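PDB 3R72: odorant binding protein ASP5 from Apis mellifera, which probably binds and carries small hydrophobic odorant molecules in the antennae of the honeybee, as a helical protein of the PBP/GOBP family. Local coordinates for residues G36-D41 with Q106-H111; D31-G36 with C46-I51; V88-N93 with Y112-E117. One frame throughout, in Å; residues are numbered along the deposited sequence.

Interaction 1: residues G36-D41 with Q106-H111; sequences GEFPDD and QYVQCH. With NBB (N-butyl-benzenesulfonamide), chain B.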
ATOM      1  N   GLY A  36       7.200   5.213  -9.859  1.00 12.04           N
ATOM      2  CA  GLY A  36       8.405   4.458  -9.527  1.00 11.67           C
ATOM      3  C   GLY A  36       9.457   5.259  -8.771  1.00 10.81           C
ATOM      4  O   GLY A  36      10.606   4.824  -8.668  1.00 11.58           O
ATOM      5  N   GLU A  37       9.068   6.415  -8.233  1.00  9.01           N
ATOM      6  CA  GLU A  37       9.971   7.235  -7.432  1.00  8.58           C
ATOM      7  C   GLU A  37       9.881   6.759  -5.991  1.00  8.00           C
ATOM      8  O   GLU A  37       8.888   7.014  -5.310  1.00  7.99           O
ATOM      9  CB  GLU A  37       9.601   8.710  -7.564  1.00  8.71           C
ATOM     10  CG  GLU A  37       9.673   9.211  -8.997  1.00 10.99           C
ATOM     11  CD  GLU A  37       9.194  10.645  -9.189  1.00 12.77           C
ATOM     12  OE1 GLU A  37       8.776  11.316  -8.230  1.00 13.01           O
ATOM     13  OE2 GLU A  37       9.247  11.119 -10.343  1.00 17.15           O
ATOM     14  N   PHE A  38      10.915   6.043  -5.549  1.00  7.31           N
ATOM     15  CA  PHE A  38      11.010   5.497  -4.197  1.00  7.35           C
ATOM     16  C   PHE A  38      12.301   5.989  -3.526  1.00  7.37           C
ATOM     17  O   PHE A  38      13.250   5.232  -3.310  1.00  8.00           O
ATOM     18  CB  PHE A  38      10.949   3.967  -4.229  1.00  7.80           C
ATOM     19  CG  PHE A  38       9.601   3.430  -4.620  1.00  7.91           C
ATOM     20  CD1 PHE A  38       8.560   3.418  -3.718  1.00  8.87           C
ATOM     21  CD2 PHE A  38       9.375   2.940  -5.883  1.00  9.65           C
ATOM     22  CE1 PHE A  38       7.329   2.911  -4.061  1.00  9.54           C
ATOM     23  CE2 PHE A  38       8.135   2.428  -6.231  1.00 11.67           C
ATOM     24  CZ  PHE A  38       7.113   2.422  -5.318  1.00  9.96           C
ATOM     25  N   PRO A  39      12.356   7.278  -3.187  1.00  7.43           N
ATOM     26  CA  PRO A  39      13.538   7.781  -2.495  1.00  7.91           C
ATOM     27  C   PRO A  39      13.651   7.167  -1.093  1.00  8.11           C
ATOM     28  O   PRO A  39      12.652   6.705  -0.497  1.00  7.70           O
ATOM     29  CB  PRO A  39      13.268   9.277  -2.401  1.00  8.01           C
ATOM     30  CG  PRO A  39      11.760   9.375  -2.389  1.00  7.84           C
ATOM     31  CD  PRO A  39      11.313   8.308  -3.338  1.00  7.39           C
ATOM     32  N   ASP A  40      14.863   7.135  -0.570  1.00  7.78           N
ATOM     33  CA  ASP A  40      15.089   6.645   0.786  1.00  8.55           C
ATOM     34  C   ASP A  40      14.722   7.727   1.797  1.00  9.01           C
ATOM     35  O   ASP A  40      15.568   8.242   2.527  1.00 10.80           O
ATOM     36  CB  ASP A  40      16.544   6.208   0.938  1.00  9.34           C
ATOM     37  CG  ASP A  40      16.813   5.539   2.247  1.00 11.48           C
ATOM     38  OD1 ASP A  40      17.840   5.891   2.864  1.00 12.34           O
ATOM     39  OD2 ASP A  40      16.001   4.683   2.661  1.00 14.70           O
ATOM     40  N   ASP A  41      13.438   8.057   1.836  1.00  8.75           N
ATOM     41  CA  ASP A  41      12.891   9.180   2.586  1.00  8.33           C
ATOM     42  C   ASP A  41      12.055   8.608   3.714  1.00  8.04           C
ATOM     43  O   ASP A  41      10.994   8.041   3.480  1.00  7.62           O
ATOM     44  CB  ASP A  41      12.050  10.042   1.635  1.00  7.85           C
ATOM     45  CG  ASP A  41      11.465  11.267   2.285  1.00  9.85           C
ATOM     46  OD1 ASP A  41      11.046  11.182   3.446  1.00 12.79           O
ATOM     47  OD2 ASP A  41      11.391  12.314   1.616  1.00 12.33           O
ATOM     48  N   GLN A 106       9.295  -1.214   1.957  1.00  5.87           N
ATOM     49  CA  GLN A 106       9.856  -2.309   1.183  1.00  6.99           C
ATOM     50  C   GLN A 106       8.741  -3.172   0.580  1.00  6.56           C
ATOM     51  O   GLN A 106       8.838  -3.615  -0.556  1.00  7.09           O
ATOM     52  CB  GLN A 106      10.775  -3.165   2.056  1.00  7.43           C
ATOM     53  CG  GLN A 106      12.093  -2.493   2.478  1.00  9.24           C
ATOM     54  CD  GLN A 106      12.671  -3.087   3.744  1.00 10.34           C
ATOM     55  OE1 GLN A 106      12.384  -4.234   4.087  1.00 11.41           O
ATOM     56  NE2 GLN A 106      13.471  -2.301   4.463  1.00 13.27           N
ATOM     57  N   TYR A 107       7.686  -3.433   1.344  1.00  6.01           N
ATOM     58  CA  TYR A 107       6.570  -4.239   0.862  1.00  6.20           C
ATOM     59  C   TYR A 107       5.859  -3.549  -0.304  1.00  6.10           C
ATOM     60  O   TYR A 107       5.548  -4.166  -1.327  1.00  6.34           O
ATOM     61  CB  TYR A 107       5.602  -4.532   2.031  1.00  6.68           C
ATOM     62  CG  TYR A 107       4.472  -5.422   1.599  1.00  6.98           C
ATOM     63  CD1 TYR A 107       4.674  -6.792   1.493  1.00  8.47           C
ATOM     64  CD2 TYR A 107       3.243  -4.922   1.246  1.00  8.58           C
ATOM     65  CE1 TYR A 107       3.701  -7.639   1.031  1.00  8.71           C
ATOM     66  CE2 TYR A 107       2.251  -5.774   0.796  1.00  8.45           C
ATOM     67  CZ  TYR A 107       2.499  -7.130   0.680  1.00  8.50           C
ATOM     68  OH  TYR A 107       1.543  -7.973   0.193  1.00 11.31           O
ATOM     69  N   VAL A 108       5.623  -2.252  -0.161  1.00  5.99           N
ATOM     70  CA  VAL A 108       5.014  -1.462  -1.221  1.00  6.58           C
ATOM     71  C   VAL A 108       5.877  -1.509  -2.494  1.00  6.26           C
ATOM     72  O   VAL A 108       5.359  -1.674  -3.589  1.00  6.72           O
ATOM     73  CB  VAL A 108       4.759  -0.007  -0.731  1.00  6.58           C
ATOM     74  CG1 VAL A 108       4.321   0.882  -1.887  1.00  7.51           C
ATOM     75  CG2 VAL A 108       3.719  -0.021   0.383  1.00  7.77           C
ATOM     76  N   GLN A 109       7.188  -1.377  -2.347  1.00  6.77           N
ATOM     77  CA  GLN A 109       8.108  -1.478  -3.483  1.00  7.33           C
ATOM     78  C   GLN A 109       8.053  -2.862  -4.126  1.00  6.98           C
ATOM     79  O   GLN A 109       8.140  -2.973  -5.348  1.00  7.73           O
ATOM     80  CB  GLN A 109       9.536  -1.175  -3.056  1.00  7.90           C
ATOM     81  CG  GLN A 109       9.785   0.286  -2.808  1.00  9.51           C
ATOM     82  CD  GLN A 109      11.111   0.517  -2.141  1.00 11.99           C
ATOM     83  OE1 GLN A 109      11.227   0.437  -0.911  1.00 15.65           O
ATOM     84  NE2 GLN A 109      12.121   0.789  -2.937  1.00 12.78           N
ATOM     85  N   CYS A 110       7.905  -3.918  -3.337  1.00  6.89           N
ATOM     86  CA  CYS A 110       7.765  -5.259  -3.902  1.00  7.35           C
ATOM     87  C   CYS A 110       6.519  -5.341  -4.772  1.00  6.85           C
ATOM     88  O   CYS A 110       6.550  -5.876  -5.874  1.00  7.61           O
ATOM     89  CB  CYS A 110       7.712  -6.311  -2.799  1.00  7.19           C
ATOM     90  SG  CYS A 110       7.542  -8.006  -3.432  1.00  9.35           S
ATOM     91  N   HIS A 111       5.417  -4.782  -4.297  1.00  7.39           N
ATOM     92  CA  HIS A 111       4.194  -4.755  -5.090  1.00  7.62           C
ATOM     93  C   HIS A 111       4.399  -3.995  -6.404  1.00  7.44           C
ATOM     94  O   HIS A 111       3.980  -4.456  -7.471  1.00  8.53           O
ATOM     95  CB  HIS A 111       3.079  -4.115  -4.274  1.00  8.29           C
ATOM     96  CG  HIS A 111       2.171  -5.105  -3.622  1.00  9.13           C
ATOM     97  ND1 HIS A 111       2.484  -5.880  -2.522  1.00 10.92           N
ATOM     98  CD2 HIS A 111       0.898  -5.410  -3.938  1.00  8.27           C
ATOM     99  CE1 HIS A 111       1.438  -6.631  -2.208  1.00  8.81           C
ATOM    100  NE2 HIS A 111       0.464  -6.364  -3.055  1.00 11.52           N
TER
HETATM  101  O1S NBB B   1      -1.894  -2.500   2.276  0.70  9.11           O
HETATM  102  S   NBB B   1      -2.393  -1.895   1.097  0.70  9.23           S
HETATM  103  O2S NBB B   1      -2.785  -0.518   1.221  0.70 11.35           O
HETATM  104  N10 NBB B   1      -3.666  -2.752   0.643  0.70  9.86           N
HETATM  105  C11 NBB B   1      -3.556  -4.182   0.441  1.00 11.94           C
HETATM  106  C12 NBB B   1      -4.424  -4.660  -0.707  1.00 13.40           C
HETATM  107  C13 NBB B   1      -3.941  -4.199  -2.082  1.00 14.28           C
HETATM  108  C14 NBB B   1      -2.673  -4.924  -2.481  1.00 16.31           C
HETATM  109  C4  NBB B   1      -1.263  -2.024  -0.084  0.70  8.06           C
HETATM  110  C5  NBB B   1      -1.528  -1.453  -1.331  0.70  9.06           C
HETATM  111  C6  NBB B   1      -0.597  -1.543  -2.377  0.70  8.97           C
HETATM  112  C1  NBB B   1       0.612  -2.196  -2.203  0.70  9.15           C
HETATM  113  C2  NBB B   1       0.901  -2.747  -0.977  0.70  8.35           C
HETATM  114  C3  NBB B   1      -0.017  -2.670   0.069  0.70  8.96           C
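Phe38 lies against the helix 100-114 at Gln109 and Val108. The main interaction is a CH-pi contact. Gln109 CG sits over one face of the Phe38 ring, 3.7 Å from the ring centroid and 20° off the normal. It is displaced toward the rim, with Phe38 CD1 closest to Gln109 CG at 3.5 Å. With its chain extended beyond CG, Gln109 runs past Phe38 in the opposite direction, and its amide plane is turned only 23° from the ring. Apolar packing adds Val108, whose CG1 is 4.2 Å from Phe38 CE1. Tyr112 meets the Phe38 ring edge-to-face. The contact thus lays the loop between helices 27-32 and 42-54 on helix 100-114 of this odorant-binding-protein fold. At the start of the loop, Gly36 is the C-prime residue of a Schellman motif; at its end, Asp41 caps helix 42-54 through a bond from Leu44 N to Asp41 OD1. Ligand contacts come from Tyr107 and His111, which belong to the pocket for n-butyl-benzenesulfonamide. Ligand atom C2 lies over the middle of the His111 ring, 3.7 Å above its plane. Tyr107 CE2 approaches the same ligand atom, C2, at 3.8 Å.

Interaction 2: residues D31-G36 with C46-I51; sequences DGMRRG and CYTTCI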
ATOM      1  N   ASP A  31       2.472  10.771  -4.615  1.00  9.64           N
ATOM      2  CA  ASP A  31       2.179  10.474  -6.017  1.00 10.59           C
ATOM      3  C   ASP A  31       3.384   9.944  -6.790  1.00  9.81           C
ATOM      4  O   ASP A  31       3.234   9.217  -7.777  1.00 10.81           O
ATOM      5  CB  ASP A  31       1.674  11.721  -6.746  1.00 11.37           C
ATOM      6  CG  ASP A  31       0.246  12.049  -6.442  1.00 14.38           C
ATOM      7  OD1 ASP A  31      -0.547  11.122  -6.171  1.00 16.87           O
ATOM      8  OD2 ASP A  31      -0.078  13.254  -6.527  1.00 18.33           O
ATOM      9  N   GLY A  32       4.579  10.292  -6.342  1.00  9.17           N
ATOM     10  CA  GLY A  32       5.782   9.819  -7.001  1.00  8.94           C
ATOM     11  C   GLY A  32       5.925   8.310  -6.997  1.00  7.95           C
ATOM     12  O   GLY A  32       6.509   7.739  -7.917  1.00  8.72           O
ATOM     13  N   MET A  33       5.397   7.634  -5.985  1.00  7.90           N
ATOM     14  CA  MET A  33       5.520   6.176  -5.921  1.00  8.53           C
ATOM     15  C   MET A  33       4.909   5.488  -7.150  1.00  9.56           C
ATOM     16  O   MET A  33       5.473   4.516  -7.663  1.00 10.23           O
ATOM     17  CB  MET A  33       4.916   5.627  -4.628  1.00  8.32           C
ATOM     18  CG  MET A  33       5.676   6.072  -3.375  1.00  8.26           C
ATOM     19  SD  MET A  33       5.140   5.220  -1.875  1.00  8.49           S
ATOM     20  CE  MET A  33       3.488   5.899  -1.646  1.00  9.45           C
ATOM     21  N   ARG A  34       3.780   5.995  -7.642  1.00 10.61           N
ATOM     22  CA  ARG A  34       3.145   5.409  -8.818  1.00 12.82           C
ATOM     23  C   ARG A  34       4.009   5.579 -10.081  1.00 12.68           C
ATOM     24  O   ARG A  34       3.884   4.791 -11.041  1.00 13.49           O
ATOM     25  CB  ARG A  34       1.746   5.997  -9.000  1.00 14.46           C
ATOM     26  CG  ARG A  34       0.739   5.513  -7.944  1.00 19.89           C
ATOM     27  CD  ARG A  34      -0.439   6.471  -7.814  1.00 26.00           C
ATOM     28  NE  ARG A  34      -1.323   6.164  -6.686  1.00 29.86           N
ATOM     29  CZ  ARG A  34      -2.421   6.862  -6.387  1.00 32.97           C
ATOM     30  NH1 ARG A  34      -2.789   7.909  -7.124  1.00 34.91           N
ATOM     31  NH2 ARG A  34      -3.164   6.515  -5.344  1.00 33.31           N
ATOM     32  N   ARG A  35       4.883   6.587 -10.068  1.00 13.00           N
ATOM     33  CA  ARG A  35       5.856   6.842 -11.125  1.00 14.45           C
ATOM     34  C   ARG A  35       7.156   6.053 -10.894  1.00 13.49           C
ATOM     35  O   ARG A  35       8.116   6.218 -11.639  1.00 14.93           O
ATOM     36  CB  ARG A  35       6.181   8.353 -11.208  1.00 15.54           C
ATOM     37  CG  ARG A  35       4.971   9.294 -11.329  1.00 19.57           C
ATOM     38  CD  ARG A  35       5.386  10.765 -11.526  1.00 24.46           C
ATOM     39  NE  ARG A  35       5.617  11.503 -10.273  1.00 29.08           N
ATOM     40  CZ  ARG A  35       4.687  12.170  -9.575  1.00 33.23           C
ATOM     41  NH1 ARG A  35       3.421  12.202  -9.985  1.00 35.42           N
ATOM     42  NH2 ARG A  35       5.019  12.816  -8.442  1.00 32.56           N
ATOM     43  N   GLY A  36       7.200   5.213  -9.859  1.00 12.04           N
ATOM     44  CA  GLY A  36       8.405   4.458  -9.527  1.00 11.67           C
ATOM     45  C   GLY A  36       9.457   5.259  -8.771  1.00 10.81           C
ATOM     46  O   GLY A  36      10.606   4.824  -8.668  1.00 11.58           O
ATOM     47  N   CYS A  46       7.189   6.307   6.450  1.00  7.51           N
ATOM     48  CA  CYS A  46       6.187   6.311   7.519  1.00  8.50           C
ATOM     49  C   CYS A  46       4.776   6.602   7.024  1.00  7.68           C
ATOM     50  O   CYS A  46       3.822   6.108   7.620  1.00  7.80           O
ATOM     51  CB  CYS A  46       6.598   7.262   8.630  1.00  9.71           C
ATOM     52  SG  CYS A  46       8.117   6.720   9.521  1.00 14.52           S
ATOM     53  N   TYR A  47       4.638   7.331   5.919  1.00  7.13           N
ATOM     54  CA  TYR A  47       3.329   7.491   5.285  1.00  6.70           C
ATOM     55  C   TYR A  47       2.763   6.122   4.893  1.00  6.75           C
ATOM     56  O   TYR A  47       1.578   5.851   5.103  1.00  6.87           O
ATOM     57  CB  TYR A  47       3.411   8.451   4.088  1.00  7.12           C
ATOM     58  CG  TYR A  47       2.156   8.485   3.261  1.00  7.29           C
ATOM     59  CD1 TYR A  47       1.122   9.375   3.534  1.00  8.27           C
ATOM     60  CD2 TYR A  47       1.984   7.592   2.219  1.00  7.06           C
ATOM     61  CE1 TYR A  47      -0.049   9.358   2.785  1.00  7.80           C
ATOM     62  CE2 TYR A  47       0.823   7.579   1.468  1.00  7.31           C
ATOM     63  CZ  TYR A  47      -0.186   8.468   1.756  1.00  7.78           C
ATOM     64  OH  TYR A  47      -1.353   8.461   1.031  1.00  8.59           O
ATOM     65  N   THR A  48       3.596   5.259   4.314  1.00  6.21           N
ATOM     66  CA  THR A  48       3.100   3.944   3.935  1.00  6.16           C
ATOM     67  C   THR A  48       2.603   3.162   5.133  1.00  5.94           C
ATOM     68  O   THR A  48       1.607   2.452   5.043  1.00  6.32           O
ATOM     69  CB  THR A  48       4.081   3.113   3.074  1.00  5.96           C
ATOM     70  OG1 THR A  48       5.228   2.688   3.819  1.00  6.81           O
ATOM     71  CG2 THR A  48       4.493   3.865   1.814  1.00  6.58           C
ATOM     72  N   THR A  49       3.302   3.278   6.256  1.00  6.81           N
ATOM     73  CA  THR A  49       2.865   2.607   7.466  1.00  7.45           C
ATOM     74  C   THR A  49       1.536   3.169   7.976  1.00  7.24           C
ATOM     75  O   THR A  49       0.678   2.416   8.426  1.00  7.64           O
ATOM     76  CB  THR A  49       3.919   2.712   8.579  1.00  7.72           C
ATOM     77  OG1 THR A  49       5.216   2.476   8.024  1.00  8.57           O
ATOM     78  CG2 THR A  49       3.626   1.719   9.712  1.00 10.18           C
ATOM     79  N   CYS A  50       1.385   4.485   7.913  1.00  7.59           N
ATOM     80  CA  CYS A  50       0.158   5.136   8.333  1.00  8.27           C
ATOM     81  C   CYS A  50      -1.036   4.574   7.555  1.00  7.37           C
ATOM     82  O   CYS A  50      -2.064   4.209   8.149  1.00  7.61           O
ATOM     83  CB  CYS A  50       0.287   6.658   8.149  1.00  8.81           C
ATOM     84  SG  CYS A  50      -1.154   7.641   8.641  1.00 11.83           S
ATOM     85  N   ILE A  51      -0.882   4.460   6.236  1.00  6.59           N
ATOM     86  CA  ILE A  51      -1.951   3.960   5.390  1.00  6.58           C
ATOM     87  C   ILE A  51      -2.228   2.485   5.678  1.00  6.09           C
ATOM     88  O   ILE A  51      -3.379   2.073   5.821  1.00  6.43           O
ATOM     89  CB  ILE A  51      -1.602   4.159   3.896  1.00  6.77           C
ATOM     90  CG1 ILE A  51      -1.595   5.644   3.527  1.00  6.77           C
ATOM     91  CG2 ILE A  51      -2.538   3.383   2.987  1.00  7.71           C
ATOM     92  CD1 ILE A  51      -2.952   6.342   3.560  1.00  8.22           C
TER
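Met33 reaches toward helix 42-54 and meets Thr48 and Tyr47. The contact joins the C-terminal end of helix 27-32, closed by a Schellman motif at Gly36, to the next helix of the odorant-binding-protein fold. Met33 has the most surface buried here. Its CG stands beside the backbone N (chi1 -66°), and the chain then extends before bending at chi3 (-69°). This bend turns the methyl off the line of the chain, and both SD and CE border Thr48. The two side chains cross obliquely, with Met33 SD 4.0 Å from Thr48 CG2 and Met33 CE 4.1 Å from the same methyl. All three touching residues are buried. Thr48 offers only its methyl to Met33; its hydroxyl is hydrogen-bonded to Gln45 O and to Thr104 OG1. That division leaves an apolar surface facing Met33 while the polar atom is satisfied elsewhere. Tyr47 uses a ring carbon for a looser contact, and its hydroxyl is hydrogen-bonded to the C-terminal carboxylate of Pro122. On one face of the Tyr47 ring lies Ile51 CG1, one helical turn on. Met33 CE comes obliquely to the ring, 4.4 Å from Tyr47 CE2.

Interaction 3: residues V88-N93 with Y112-E117; sequences VAVCRN and YKQNPE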
ATOM      1  N   VAL A  88       0.674 -10.721  -3.963  1.00  7.58           N
ATOM      2  CA  VAL A  88       0.804 -10.931  -2.517  1.00  7.52           C
ATOM      3  C   VAL A  88       1.564 -12.225  -2.229  1.00  7.57           C
ATOM      4  O   VAL A  88       2.430 -12.278  -1.344  1.00  8.20           O
ATOM      5  CB  VAL A  88      -0.570 -10.950  -1.824  1.00  8.04           C
ATOM      6  CG1 VAL A  88      -0.408 -11.255  -0.335  1.00  8.62           C
ATOM      7  CG2 VAL A  88      -1.268  -9.590  -2.030  1.00  8.75           C
ATOM      8  N   ALA A  89       1.268 -13.265  -3.002  1.00  7.88           N
ATOM      9  CA  ALA A  89       1.934 -14.545  -2.794  1.00  8.49           C
ATOM     10  C   ALA A  89       3.454 -14.439  -2.947  1.00  7.58           C
ATOM     11  O   ALA A  89       4.200 -15.085  -2.212  1.00  8.93           O
ATOM     12  CB  ALA A  89       1.401 -15.576  -3.758  1.00  9.02           C
ATOM     13  N   VAL A  90       3.909 -13.622  -3.890  1.00  7.79           N
ATOM     14  CA  VAL A  90       5.342 -13.357  -4.025  1.00  8.22           C
ATOM     15  C   VAL A  90       5.849 -12.472  -2.885  1.00  8.16           C
ATOM     16  O   VAL A  90       6.807 -12.806  -2.186  1.00  9.09           O
ATOM     17  CB  VAL A  90       5.648 -12.698  -5.393  1.00  8.74           C
ATOM     18  CG1 VAL A  90       7.096 -12.209  -5.459  1.00 10.13           C
ATOM     19  CG2 VAL A  90       5.372 -13.699  -6.527  1.00  9.64           C
ATOM     20  N   CYS A  91       5.214 -11.328  -2.695  1.00  7.94           N
ATOM     21  CA  CYS A  91       5.756 -10.332  -1.780  1.00  7.71           C
ATOM     22  C   CYS A  91       5.719 -10.758  -0.324  1.00  7.28           C
ATOM     23  O   CYS A  91       6.553 -10.309   0.459  1.00  8.28           O
ATOM     24  CB  CYS A  91       5.077  -8.983  -1.997  1.00  7.47           C
ATOM     25  SG  CYS A  91       5.498  -8.306  -3.640  1.00  8.74           S
ATOM     26  N   ARG A  92       4.795 -11.643   0.048  1.00  7.48           N
ATOM     27  CA  ARG A  92       4.714 -12.065   1.449  1.00  7.75           C
ATOM     28  C   ARG A  92       5.931 -12.868   1.872  1.00  8.05           C
ATOM     29  O   ARG A  92       6.173 -13.025   3.067  1.00  8.74           O
ATOM     30  CB  ARG A  92       3.444 -12.878   1.739  1.00  7.99           C
ATOM     31  CG  ARG A  92       3.420 -14.244   1.066  1.00  7.43           C
ATOM     32  CD  ARG A  92       2.092 -14.950   1.268  1.00  8.33           C
ATOM     33  NE  ARG A  92       1.875 -15.216   2.685  1.00  8.05           N
ATOM     34  CZ  ARG A  92       0.699 -15.200   3.310  1.00  7.77           C
ATOM     35  NH1 ARG A  92      -0.421 -14.976   2.644  1.00  7.67           N
ATOM     36  NH2 ARG A  92       0.651 -15.400   4.627  1.00  8.97           N
ATOM     37  N   ASN A  93       6.636 -13.453   0.906  1.00  8.89           N
ATOM     38  CA  ASN A  93       7.789 -14.309   1.196  1.00  9.94           C
ATOM     39  C   ASN A  93       9.154 -13.637   1.081  1.00 11.07           C
ATOM     40  O   ASN A  93      10.180 -14.290   1.228  1.00 13.18           O
ATOM     41  CB  ASN A  93       7.691 -15.605   0.395  1.00  9.99           C
ATOM     42  CG  ASN A  93       6.707 -16.564   1.014  1.00 10.23           C
ATOM     43  OD1 ASN A  93       6.493 -16.544   2.233  1.00 12.23           O
ATOM     44  ND2 ASN A  93       6.099 -17.417   0.199  1.00 11.10           N
ATOM     45  N   TYR A 112       5.020  -2.824  -6.331  1.00  7.14           N
ATOM     46  CA  TYR A 112       5.317  -2.045  -7.523  1.00  7.69           C
ATOM     47  C   TYR A 112       6.115  -2.872  -8.531  1.00  8.02           C
ATOM     48  O   TYR A 112       5.768  -2.931  -9.717  1.00  8.56           O
ATOM     49  CB  TYR A 112       6.091  -0.770  -7.147  1.00  7.16           C
ATOM     50  CG  TYR A 112       6.429   0.076  -8.359  1.00  7.54           C
ATOM     51  CD1 TYR A 112       5.544   1.037  -8.841  1.00  8.37           C
ATOM     52  CD2 TYR A 112       7.609  -0.120  -9.058  1.00  9.14           C
ATOM     53  CE1 TYR A 112       5.840   1.784  -9.968  1.00 10.12           C
ATOM     54  CE2 TYR A 112       7.899   0.614 -10.182  1.00 10.37           C
ATOM     55  CZ  TYR A 112       7.016   1.565 -10.626  1.00 10.54           C
ATOM     56  OH  TYR A 112       7.291   2.314 -11.747  1.00 16.67           O
ATOM     57  N   LYS A 113       7.177  -3.507  -8.060  1.00  8.52           N
ATOM     58  CA  LYS A 113       8.072  -4.239  -8.936  1.00  9.89           C
ATOM     59  C   LYS A 113       7.358  -5.368  -9.674  1.00  9.59           C
ATOM     60  O   LYS A 113       7.691  -5.669 -10.820  1.00 10.14           O
ATOM     61  CB  LYS A 113       9.261  -4.769  -8.149  1.00 10.68           C
ATOM     62  CG  LYS A 113      10.261  -3.680  -7.835  1.00 16.23           C
ATOM     63  CD  LYS A 113      11.551  -4.259  -7.291  1.00 21.60           C
ATOM     64  CE  LYS A 113      12.407  -3.211  -6.578  1.00 24.49           C
ATOM     65  NZ  LYS A 113      13.550  -3.846  -5.865  1.00 26.94           N
ATOM     66  N   GLN A 114       6.375  -6.006  -9.038  1.00  9.25           N
ATOM     67  CA  GLN A 114       5.660  -7.087  -9.718  1.00 10.22           C
ATOM     68  C   GLN A 114       4.780  -6.606 -10.876  1.00 10.47           C
ATOM     69  O   GLN A 114       4.514  -7.371 -11.802  1.00 11.86           O
ATOM     70  CB  GLN A 114       4.797  -7.901  -8.759  1.00 10.84           C
ATOM     71  CG  GLN A 114       5.484  -8.443  -7.495  1.00 10.92           C
ATOM     72  CD  GLN A 114       6.918  -8.906  -7.666  1.00 12.98           C
ATOM     73  OE1 GLN A 114       7.840  -8.412  -6.995  1.00 16.45           O
ATOM     74  NE2 GLN A 114       7.115  -9.862  -8.534  1.00 12.74           N
ATOM     75  N   ASN A 115       4.311  -5.359 -10.822  1.00  9.93           N
ATOM     76  CA  ASN A 115       3.489  -4.830 -11.900  1.00 10.70           C
ATOM     77  C   ASN A 115       3.448  -3.302 -11.830  1.00  9.62           C
ATOM     78  O   ASN A 115       2.518  -2.710 -11.289  1.00 10.26           O
ATOM     79  CB  ASN A 115       2.078  -5.447 -11.834  1.00 11.27           C
ATOM     80  CG  ASN A 115       1.293  -5.255 -13.097  1.00 13.27           C
ATOM     81  OD1 ASN A 115       1.319  -4.199 -13.705  1.00 15.26           O
ATOM     82  ND2 ASN A 115       0.560  -6.288 -13.488  1.00 16.80           N
ATOM     83  N   PRO A 116       4.476  -2.648 -12.384  1.00  9.08           N
ATOM     84  CA  PRO A 116       4.517  -1.188 -12.287  1.00  9.58           C
ATOM     85  C   PRO A 116       3.314  -0.507 -12.929  1.00 10.62           C
ATOM     86  O   PRO A 116       2.811   0.476 -12.383  1.00 11.99           O
ATOM     87  CB  PRO A 116       5.813  -0.830 -13.006  1.00  9.77           C
ATOM     88  CG  PRO A 116       6.685  -2.020 -12.766  1.00  9.07           C
ATOM     89  CD  PRO A 116       5.751  -3.201 -12.860  1.00  9.20           C
ATOM     90  N   GLU A 117       2.836  -1.044 -14.053  1.00 10.38           N
ATOM     91  CA  GLU A 117       1.749  -0.391 -14.787  1.00 11.23           C
ATOM     92  C   GLU A 117       0.498  -0.240 -13.941  1.00 12.32           C
ATOM     93  O   GLU A 117      -0.172   0.797 -13.981  1.00 13.72           O
ATOM     94  CB  GLU A 117       1.402  -1.159 -16.064  1.00 10.86           C
ATOM     95  CG  GLU A 117       0.271  -0.514 -16.880  1.00 11.44           C
ATOM     96  CD  GLU A 117      -0.277  -1.382 -17.999  1.00 11.03           C
ATOM     97  OE1 GLU A 117       0.029  -2.587 -18.034  1.00 11.13           O
ATOM     98  OE2 GLU A 117      -1.022  -0.841 -18.837  1.00 11.77           O
TER
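Gln114 CG stands beside its own backbone N (chi1 -52°), and a bend at chi2 (-37°) folds the amide back, with CG next to Cys91 and the amide end next to Val90. Val90 has CG1 anti to the backbone N (chi1 171°), and this is the methyl that meets the amide. The contact joins the end of helix 81-91 to the end of helix 100-114, two helices of the odorant-binding-protein fold. They are also tied covalently by the disulfide between Cys91 and Cys110, one helical turn before Gln114. The closest CA atoms of the two segments, those of Val90 and Gln114, are 8.5 Å apart, and the contact is made by side chains. No hydrogen bond crosses between the segments; the contact is van der Waals. Val90 and Gln114 cross at a slant and are both exposed, so this side of the contact lies at the protein surface. Val90 CG1 is 4.0 Å from Gln114 CD, the central carbon of the amide. Cys91 is buried beneath them, and its CB also packs on Tyr107 of the ligand pocket. Gln114 also touches Ile87, one turn before Cys91 on helix 81-91. Past Gln114 the helix stops, and Asn115 OD1 accepts a hydrogen bond from Lys118 N. On the inner side, the aliphatic part of Gln114 rests against the Cys91 sulfur of the disulfide, with Gln114 CG 3.9 Å from Cys91 SG.

Overall arrangement
Interactions 1 and 2 share Gly36, and their centres are about 7 Å apart. A probable hydrogen bond from Glu37 N to Gly32 O, 2.9 Å, joins them at the helix end. Val108 CG2 also packs on Thr48 CB at 4.1 Å. Interactions 1 and 3 both use helix 100-114, with centres about 11 Å apart. The Cys91-Cys110 disulfide links them directly. Interactions 2 and 3 are about 15 Å apart between centres, but Tyr112 OH reaches Gly36 CA at 3.3 Å. Interaction 1 carries pocket residues for n-butyl-benzenesulfonamide. The side chains of Thr48 and Cys91 each lie about 8 Å from a bound copy.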